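Local coordinates for glucose-1-phosphate uridylyltransferase (Sphingomonas elodea, PDB 2UX8) that catalyses the joining of glucose-1-phosphate and UTP to give UDP-glucose, with release of diphosphate, at the interface of chains A and B. Residues are numbered along the deposited sequence; one frame, centred on the assembly and turned at random. Chains: chain A/B, Glucose-1-phosphate uridylyltransferase.

The interface of chains A and B. Residues chain A 28-30, 267; chain B 44, 97-98.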
ATOM      1  N   PHE A  28      21.429   4.556  -5.542  1.00 55.30           N
ATOM      2  CA  PHE A  28      20.801   5.841  -5.248  1.00 53.24           C
ATOM      3  C   PHE A  28      20.294   6.007  -3.817  1.00 51.83           C
ATOM      4  O   PHE A  28      19.462   6.875  -3.554  1.00 52.44           O
ATOM      5  CB  PHE A  28      19.651   6.116  -6.218  1.00 36.68           C
ATOM      6  CG  PHE A  28      20.041   6.956  -7.401  1.00 35.92           C
ATOM      7  CD1 PHE A  28      20.648   6.384  -8.508  1.00 33.60           C
ATOM      8  CD2 PHE A  28      19.804   8.330  -7.397  1.00 34.54           C
ATOM      9  CE1 PHE A  28      21.019   7.172  -9.604  1.00 35.23           C
ATOM     10  CE2 PHE A  28      20.169   9.128  -8.481  1.00 33.16           C
ATOM     11  CZ  PHE A  28      20.776   8.549  -9.588  1.00 34.92           C
ATOM     12  N   LEU A  29      20.779   5.175  -2.902  1.00 33.63           N
ATOM     13  CA  LEU A  29      20.356   5.279  -1.517  1.00 31.63           C
ATOM     14  C   LEU A  29      20.803   6.625  -0.961  1.00 30.53           C
ATOM     15  O   LEU A  29      21.805   7.160  -1.388  1.00 31.72           O
ATOM     16  CB  LEU A  29      20.956   4.109  -0.698  1.00 33.49           C
ATOM     17  CG  LEU A  29      20.490   2.720  -1.158  1.00 32.62           C
ATOM     18  CD1 LEU A  29      21.294   1.639  -0.496  1.00 32.09           C
ATOM     19  CD2 LEU A  29      19.007   2.564  -0.841  1.00 33.24           C
ATOM     20  N   PRO A  30      20.026   7.195  -0.027  1.00 28.30           N
ATOM     21  CA  PRO A  30      18.799   6.615   0.516  1.00 26.97           C
ATOM     22  C   PRO A  30      17.514   6.926  -0.233  1.00 26.37           C
ATOM     23  O   PRO A  30      16.440   6.517   0.207  1.00 26.06           O
ATOM     24  CB  PRO A  30      18.788   7.147   1.930  1.00 13.70           C
ATOM     25  CG  PRO A  30      19.254   8.557   1.732  1.00 14.17           C
ATOM     26  CD  PRO A  30      20.419   8.390   0.749  1.00 15.04           C
ATOM     27  N   LYS A 267      24.466   8.758 -10.030  1.00 37.49           N
ATOM     28  CA  LYS A 267      24.053  10.106  -9.655  1.00 35.01           C
ATOM     29  C   LYS A 267      24.509  11.267 -10.549  1.00 34.93           C
ATOM     30  O   LYS A 267      23.720  12.179 -10.813  1.00 35.08           O
ATOM     31  CB  LYS A 267      24.446  10.375  -8.205  1.00 35.29           C
ATOM     32  CG  LYS A 267      23.865   9.358  -7.259  1.00 31.99           C
ATOM     33  CD  LYS A 267      24.424   9.445  -5.846  1.00 26.09           C
ATOM     34  CE  LYS A 267      24.003   8.186  -5.074  1.00 24.84           C
ATOM     35  NZ  LYS A 267      24.499   8.024  -3.666  1.00 24.42           N
TER
ATOM     36  N   ASP B  44      20.153  12.539  -3.766  1.00 32.80           N
ATOM     37  CA  ASP B  44      19.998  11.164  -3.391  1.00 33.37           C
ATOM     38  C   ASP B  44      19.164  11.004  -2.145  1.00 33.31           C
ATOM     39  O   ASP B  44      19.071   9.911  -1.601  1.00 34.13           O
ATOM     40  CB  ASP B  44      21.356  10.487  -3.227  1.00 29.88           C
ATOM     41  CG  ASP B  44      22.296  11.275  -2.368  1.00 31.62           C
ATOM     42  OD1 ASP B  44      21.934  12.390  -1.989  1.00 37.80           O
ATOM     43  OD2 ASP B  44      23.399  10.789  -2.075  1.00 36.23           O
ATOM     44  N   VAL B  97      24.978   4.245   4.415  1.00 42.43           N
ATOM     45  CA  VAL B  97      24.269   5.088   3.471  1.00 41.25           C
ATOM     46  C   VAL B  97      22.832   5.355   3.918  1.00 41.75           C
ATOM     47  O   VAL B  97      22.176   6.275   3.427  1.00 41.47           O
ATOM     48  CB  VAL B  97      24.281   4.436   2.077  1.00 31.79           C
ATOM     49  CG1 VAL B  97      23.385   3.220   2.055  1.00 29.65           C
ATOM     50  CG2 VAL B  97      23.857   5.423   1.044  1.00 32.44           C
ATOM     51  N   LEU B  98      22.356   4.554   4.866  1.00 34.80           N
ATOM     52  CA  LEU B  98      20.998   4.673   5.389  1.00 35.01           C
ATOM     53  C   LEU B  98      20.960   5.375   6.746  1.00 36.33           C
ATOM     54  O   LEU B  98      19.899   5.522   7.350  1.00 36.40           O
ATOM     55  CB  LEU B  98      20.374   3.268   5.522  1.00 31.48           C
ATOM     56  CG  LEU B  98      19.509   2.648   4.414  1.00 28.40           C
ATOM     57  CD1 LEU B  98      19.890   3.152   3.070  1.00 24.94           C
ATOM     58  CD2 LEU B  98      19.658   1.172   4.435  1.00 27.36           C
TER
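A:Leu29 and B:Val97 meet where two copies of this UDPGP type 2 nucleotidyltransferase pack about a twofold axis. A:Leu29, just after 3-10 helix 26-28, lies within the family's GXGTRXXP signature, which in relatives lines the nucleotide site, so the subunit contact probably bears on that segment. B:Val97, in 3-10 helix 95-98, comes at it with both methyls: CG2 lies 3.6 Å from CB of A:Leu29, while CG1 reaches CD1 of A:Leu29 at 3.7 Å. The two side chains run at about a right angle. CG2 of B:Val97 stands anti to its backbone N, with CG1 between N and the carbonyl carbon (chi1 71°), and this spread lets the valine fork touch both the base and one branch of the leucine. B:Leu98 adds its CD1 methyl, 4.0 Å from CB of A:Leu29. A:Pro30, after a cis peptide bond, sets CG and CD near the carbonyl O of B:Asp44, and its CB lies 3.8 Å from O of B:Val97.

B:Asp44 packs its CB 3.8 Å from the carbonyl O of A:Leu29 and 4.0 Å from CE of A:Lys267. Its CG sits between backbone N and carbonyl carbon (chi1 49°), and its side chain crosses the extended lysine at a slant. NZ of A:Lys267 forms a long salt bridge of 3.4 Å, weak as a hydrogen bond, with OD2 of B:Asp44. With a methionine in its place, the B:Asp44 carboxylate would probably lose this cationic mate.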